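Local coordinates for putative extracellular solute-binding protein (Bordetella bronchiseptica, PDB 4P56) that binds mandelate and probably delivers it, as periplasmic solute-binding component, to a TRAP transporter, at residues D133-V138 against A239-R244; T227-G232 against V293-A298. All coordinates share one frame; numbering follows the deposited sequence.

Contact 1: residues D133-V138 against A239-R244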
loop_
_atom_site.group_PDB
_atom_site.type_symbol
_atom_site.label_atom_id
_atom_site.label_comp_id
_atom_site.label_asym_id
_atom_site.label_seq_id
_atom_site.Cartn_x
_atom_site.Cartn_y
_atom_site.Cartn_z
ATOM N N ASP A 133 3.914 0.229 -19.001
ATOM C CA ASP A 133 4.822 1.355 -18.712
ATOM C C ASP A 133 4.215 2.374 -17.737
ATOM O O ASP A 133 4.487 3.571 -17.841
ATOM C CB ASP A 133 5.207 2.062 -20.033
ATOM C CG ASP A 133 6.488 2.858 -19.944
ATOM O OD1 ASP A 133 7.328 2.555 -19.053
ATOM O OD2 ASP A 133 6.657 3.769 -20.814
ATOM N N GLU A 134 3.436 1.917 -16.761
ATOM C CA GLU A 134 2.877 2.852 -15.779
ATOM C C GLU A 134 3.957 3.593 -14.982
ATOM O O GLU A 134 3.712 4.719 -14.541
ATOM C CB GLU A 134 1.960 2.134 -14.809
ATOM C CG GLU A 134 0.700 1.579 -15.425
ATOM C CD GLU A 134 -0.272 1.105 -14.394
ATOM O OE1 GLU A 134 0.150 0.429 -13.395
ATOM O OE2 GLU A 134 -1.481 1.446 -14.565
ATOM N N HIS A 135 5.121 2.964 -14.769
ATOM C CA HIS A 135 6.211 3.566 -13.974
ATOM C C HIS A 135 7.248 4.237 -14.884
ATOM O O HIS A 135 8.452 4.139 -14.655
ATOM C CB HIS A 135 6.888 2.495 -13.085
ATOM C CG HIS A 135 5.973 1.919 -12.053
ATOM N ND1 HIS A 135 4.987 1.008 -12.353
ATOM C CD2 HIS A 135 5.872 2.179 -10.738
ATOM C CE1 HIS A 135 4.303 0.734 -11.249
ATOM N NE2 HIS A 135 4.818 1.442 -10.268
ATOM N N LYS A 136 6.770 4.885 -15.951
ATOM C CA LYS A 136 7.655 5.449 -16.959
ATOM C C LYS A 136 8.688 6.357 -16.308
ATOM O O LYS A 136 8.344 7.170 -15.449
ATOM C CB LYS A 136 6.843 6.269 -17.963
ATOM C CG LYS A 136 7.673 6.879 -19.074
ATOM C CD LYS A 136 6.811 7.724 -20.021
ATOM C CE LYS A 136 7.588 8.080 -21.286
ATOM N NZ LYS A 136 6.774 8.951 -22.157
ATOM N N GLY A 137 9.939 6.229 -16.736
ATOM C CA GLY A 137 10.971 7.192 -16.390
ATOM C C GLY A 137 11.829 6.817 -15.188
ATOM O O GLY A 137 12.815 7.492 -14.907
ATOM N N VAL A 138 11.462 5.750 -14.484
ATOM C CA VAL A 138 12.282 5.211 -13.390
ATOM C C VAL A 138 12.369 3.687 -13.563
ATOM O O VAL A 138 11.629 3.091 -14.372
ATOM C CB VAL A 138 11.695 5.509 -11.991
ATOM C CG1 VAL A 138 11.535 7.040 -11.771
ATOM C CG2 VAL A 138 10.356 4.800 -11.803
ATOM N N ALA A 239 5.225 1.057 -4.700
ATOM C CA ALA A 239 6.310 0.629 -5.583
ATOM C C ALA A 239 7.652 1.061 -5.008
ATOM O O ALA A 239 7.777 2.161 -4.502
ATOM C CB ALA A 239 6.126 1.222 -6.973
ATOM N N VAL A 240 8.667 0.198 -5.103
ATOM C CA VAL A 240 10.025 0.641 -4.823
ATOM C C VAL A 240 10.732 0.899 -6.186
ATOM O O VAL A 240 10.751 0.030 -7.072
ATOM C CB VAL A 240 10.772 -0.400 -3.992
ATOM C CG1 VAL A 240 12.230 0.017 -3.824
ATOM C CG2 VAL A 240 10.103 -0.553 -2.642
ATOM N N ILE A 241 11.294 2.094 -6.340
ATOM C CA ILE A 241 11.828 2.565 -7.602
ATOM C C ILE A 241 13.267 3.087 -7.447
ATOM O O ILE A 241 13.685 3.490 -6.353
ATOM C CB ILE A 241 10.914 3.670 -8.220
ATOM C CG1 ILE A 241 10.718 4.821 -7.260
ATOM C CG2 ILE A 241 9.491 3.108 -8.537
ATOM C CD1 ILE A 241 10.064 6.037 -7.863
ATOM N N ILE A 242 14.021 3.047 -8.550
ATOM C CA ILE A 242 15.375 3.570 -8.569
ATOM C C ILE A 242 15.622 4.373 -9.826
ATOM O O ILE A 242 15.098 4.088 -10.910
ATOM C CB ILE A 242 16.433 2.429 -8.389
ATOM C CG1 ILE A 242 17.829 3.021 -8.278
ATOM C CG2 ILE A 242 16.339 1.417 -9.533
ATOM C CD1 ILE A 242 18.878 2.012 -7.749
ATOM N N ASN A 243 16.386 5.434 -9.656
ATOM C CA ASN A 243 16.736 6.281 -10.763
ATOM C C ASN A 243 17.538 5.448 -11.773
ATOM O O ASN A 243 18.415 4.652 -11.384
ATOM C CB ASN A 243 17.595 7.426 -10.243
ATOM C CG ASN A 243 18.163 8.271 -11.372
ATOM O OD1 ASN A 243 19.240 7.978 -11.863
ATOM N ND2 ASN A 243 17.422 9.285 -11.802
ATOM N N ARG A 244 17.244 5.608 -13.062
ATOM C CA ARG A 244 17.853 4.738 -14.072
ATOM C C ARG A 244 19.345 4.979 -14.245
ATOM O O ARG A 244 20.109 4.053 -14.510
ATOM C CB ARG A 244 17.143 4.905 -15.429
ATOM C CG ARG A 244 15.771 4.297 -15.425
ATOM C CD ARG A 244 15.071 4.510 -16.771
ATOM N NE ARG A 244 13.898 3.656 -16.822
ATOM C CZ ARG A 244 12.890 3.817 -17.668
ATOM N NH1 ARG A 244 12.910 4.807 -18.554
ATOM N NH2 ARG A 244 11.854 2.991 -17.606
HETATM O O HOH W 1 9.712 3.878 -19.254
HETATM O O HOH W 2 15.295 7.610 -13.586
#

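Contact 2: residues T227-G232 against V293-A298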
loop_
_atom_site.group_PDB
_atom_site.type_symbol
_atom_site.label_atom_id
_atom_site.label_comp_id
_atom_site.label_asym_id
_atom_site.label_seq_id
_atom_site.Cartn_x
_atom_site.Cartn_y
_atom_site.Cartn_z
ATOM N N THR A 227 -14.182 -1.071 12.301
ATOM C CA THR A 227 -14.907 -2.188 11.689
ATOM C C THR A 227 -13.996 -2.906 10.734
ATOM O O THR A 227 -13.442 -2.312 9.823
ATOM C CB THR A 227 -16.173 -1.720 10.961
ATOM O OG1 THR A 227 -17.038 -1.104 11.930
ATOM C CG2 THR A 227 -16.895 -2.921 10.304
ATOM N N GLU A 228 -13.808 -4.189 10.989
ATOM C CA GLU A 228 -12.938 -5.013 10.178
ATOM C C GLU A 228 -13.792 -5.828 9.241
ATOM O O GLU A 228 -14.942 -6.126 9.536
ATOM C CB GLU A 228 -12.122 -5.953 11.051
ATOM C CG GLU A 228 -11.172 -5.261 12.004
ATOM C CD GLU A 228 -10.350 -6.276 12.741
ATOM O OE1 GLU A 228 -10.783 -6.697 13.825
ATOM O OE2 GLU A 228 -9.300 -6.711 12.204
ATOM N N PHE A 229 -13.196 -6.196 8.112
ATOM C CA PHE A 229 -13.884 -6.911 7.056
ATOM C C PHE A 229 -13.013 -8.089 6.636
ATOM O O PHE A 229 -11.800 -7.938 6.494
ATOM C CB PHE A 229 -14.021 -5.988 5.851
ATOM C CG PHE A 229 -15.005 -4.868 6.036
ATOM C CD1 PHE A 229 -14.637 -3.704 6.684
ATOM C CD2 PHE A 229 -16.293 -4.980 5.542
ATOM C CE1 PHE A 229 -15.530 -2.681 6.842
ATOM C CE2 PHE A 229 -17.187 -3.965 5.705
ATOM C CZ PHE A 229 -16.797 -2.801 6.349
ATOM N N PRO A 230 -13.627 -9.246 6.392
ATOM C CA PRO A 230 -12.848 -10.389 5.934
ATOM C C PRO A 230 -12.148 -10.097 4.624
ATOM O O PRO A 230 -12.778 -9.688 3.649
ATOM C CB PRO A 230 -13.902 -11.489 5.766
ATOM C CG PRO A 230 -14.965 -11.125 6.763
ATOM C CD PRO A 230 -15.023 -9.614 6.688
ATOM N N GLY A 231 -10.836 -10.315 4.621
ATOM C CA GLY A 231 -10.014 -10.077 3.451
ATOM C C GLY A 231 -9.788 -8.607 3.189
ATOM O O GLY A 231 -9.249 -8.235 2.135
ATOM N N GLY A 232 -10.213 -7.762 4.131
ATOM C CA GLY A 232 -9.980 -6.337 4.028
ATOM C C GLY A 232 -11.072 -5.563 3.306
ATOM O O GLY A 232 -11.691 -6.038 2.365
ATOM N N VAL A 293 -15.733 -3.864 15.771
ATOM C CA VAL A 293 -16.826 -4.535 15.074
ATOM C C VAL A 293 -16.265 -5.466 14.013
ATOM O O VAL A 293 -15.278 -5.131 13.346
ATOM C CB VAL A 293 -17.768 -3.491 14.422
ATOM C CG1 VAL A 293 -18.874 -4.159 13.613
ATOM C CG2 VAL A 293 -18.362 -2.604 15.480
ATOM N N LYS A 294 -16.861 -6.649 13.885
ATOM C CA LYS A 294 -16.630 -7.495 12.716
ATOM C C LYS A 294 -17.816 -7.286 11.791
ATOM O O LYS A 294 -18.954 -7.534 12.172
ATOM C CB LYS A 294 -16.512 -8.968 13.087
ATOM C CG LYS A 294 -16.278 -9.888 11.879
ATOM C CD LYS A 294 -15.860 -11.293 12.332
ATOM C CE LYS A 294 -15.597 -12.252 11.171
ATOM N NZ LYS A 294 -16.840 -12.841 10.584
ATOM N N ALA A 295 -17.551 -6.837 10.571
ATOM C CA ALA A 295 -18.623 -6.572 9.620
ATOM C C ALA A 295 -19.529 -7.783 9.539
ATOM O O ALA A 295 -19.054 -8.886 9.314
ATOM C CB ALA A 295 -18.041 -6.266 8.235
ATOM N N ASP A 296 -20.830 -7.601 9.712
ATOM C CA ASP A 296 -21.729 -8.762 9.627
ATOM C C ASP A 296 -22.045 -9.031 8.166
ATOM O O ASP A 296 -21.658 -8.238 7.306
ATOM C CB ASP A 296 -22.979 -8.602 10.499
ATOM C CG ASP A 296 -23.922 -7.517 10.009
ATOM O OD1 ASP A 296 -23.799 -7.053 8.870
ATOM O OD2 ASP A 296 -24.827 -7.148 10.778
ATOM N N ASP A 297 -22.694 -10.156 7.874
ATOM C CA ASP A 297 -22.877 -10.577 6.488
ATOM C C ASP A 297 -23.640 -9.543 5.669
ATOM O O ASP A 297 -23.391 -9.403 4.474
ATOM C CB ASP A 297 -23.581 -11.940 6.400
ATOM C CG ASP A 297 -22.726 -13.081 6.930
ATOM O OD1 ASP A 297 -21.489 -12.931 6.974
ATOM O OD2 ASP A 297 -23.286 -14.128 7.301
ATOM N N ALA A 298 -24.580 -8.833 6.300
ATOM C CA ALA A 298 -25.389 -7.844 5.575
ATOM C C ALA A 298 -24.522 -6.657 5.145
ATOM O O ALA A 298 -24.613 -6.174 4.014
ATOM C CB ALA A 298 -26.570 -7.370 6.430
HETATM O O HOH W 3 -13.251 -7.027 14.277
#

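Contact 1: residues D133-V138 against A239-R244
Arg244 starts with CG beside its own backbone N (chi1 -72°) and then runs extended from CG to NE, which carries its guanidinium back across the turn at Gly137 and Val138. The flat group settles with one face over the backbone there, Val138 N lying above its centre and Gly137 CA 3.8 Å from Arg244 NH1. Val138 O comes within 3.2 Å of Arg244 NH2, a close polar approach. At the edge of the guanidinium, in its plane, a water takes a bond of 2.8 Å from Arg244 NH2 and gives one of 2.7 Å to Asp133 OD1, so the two opposite charges are joined through the water rather than directly. A second water accepts from Arg244 N and donates to Gly137 O, tying the first turn of helix 244-248 to the loop.

Deeper in, the contact turns apolar. With Val138 CG1 anti to the carbonyl carbon (chi1 -58°), CG2 falls between the backbone N and the carbonyl carbon, and this branch meets Ile241 CG2 at 3.8 Å, the two side chains crossing at a slant. Phe77 and Val80 of helix 76-81 also pack on Val138. The His135 ring brings NE2 to 3.6 Å from Ala239 CB, while that same nitrogen is hydrogen-bonded to NE2 of His92.

The 133-138 loop leads from helix 114-129 into strand 139-145, which pairs antiparallel with strand 237-242, and two overlapping beta turns fold it against the end of that central strand. Chemically the contact is layered: methyl groups and an imidazole make up the buried part, whereas at the exposed edge, by Arg244 and Asp133, water lets the two side chains and backbone groups share polar bonds, and the nearby aspartate would probably help to offset the arginine's charge.

Contact 2: residues T227-G232 against V293-A298
Val293 O is gripped from two sources: Glu228 N gives it a nearly straight hydrogen bond of 2.9 Å (171° at the hydrogen), and a water adds a weak one. The water also donates to Glu228 OE1, so backbone and side chain of one glutamate both reach the same carbonyl, the second through the water. Thr227 CA adds a CA-H...O contact to Val293 O at 3.4 Å. One step on, the direction reverses, and Ala295 N donates to Glu228 O at 2.9 Å. These are the parallel rungs between strands 225-228 and 291-294, the latter being an outermost strand of the six-stranded mixed sheet.

On the sheet face that carries Thr227 and Val293, the two side chains lie side by side and point the same way. Thr227 OG1 sits beside its backbone N (chi1 -61°), 3.5 Å from Val293 CB, and its polar need is met by Val158 O. Its methyl CG2 is 4.0 Å from Val293 CG1. Beyond the paired residues, Ala295 sets its CB over the face of the Phe229 ring, 3.8 Å from the centroid and 28° off the normal, a CH-pi contact. Leu299 and Ile300 of helix 297-307 continue this apolar patch, Leu299 against Phe229 and Ile300 against Ala295. On the other sheet face, Glu228 OE2 forms a salt bridge with Arg282 of helix 263-285, outside both segments.

The edge strand is therefore held by straight backbone bonds, with a methyl-on-ring contact where the strands give way to loops; Arg282 and the water together hold the Glu228 carboxylate from its two oxygens and probably favour its charged form.

Contacts 1 and 2 lie on opposite sides of the chain's centre, their own centres 35 Å apart and their nearest atoms about 19 Å apart, so neither touches the other. The chain nevertheless threads both, because strand 225-228 of contact 2 is followed directly by strand 237-242 of contact 1, and the segments alternate along the sequence. Contact 1 packs a loop against the central strand of the three-stranded antiparallel sheet; contact 2 lies at the edge of the six-stranded mixed one. Asp236, just before strand 237-242, and His238, within it, line the mandelate pocket. Ala239, next along the chain, has its side chain about 12 Å from the bound (R)-mandelate, so contact 1 does not itself line the pocket.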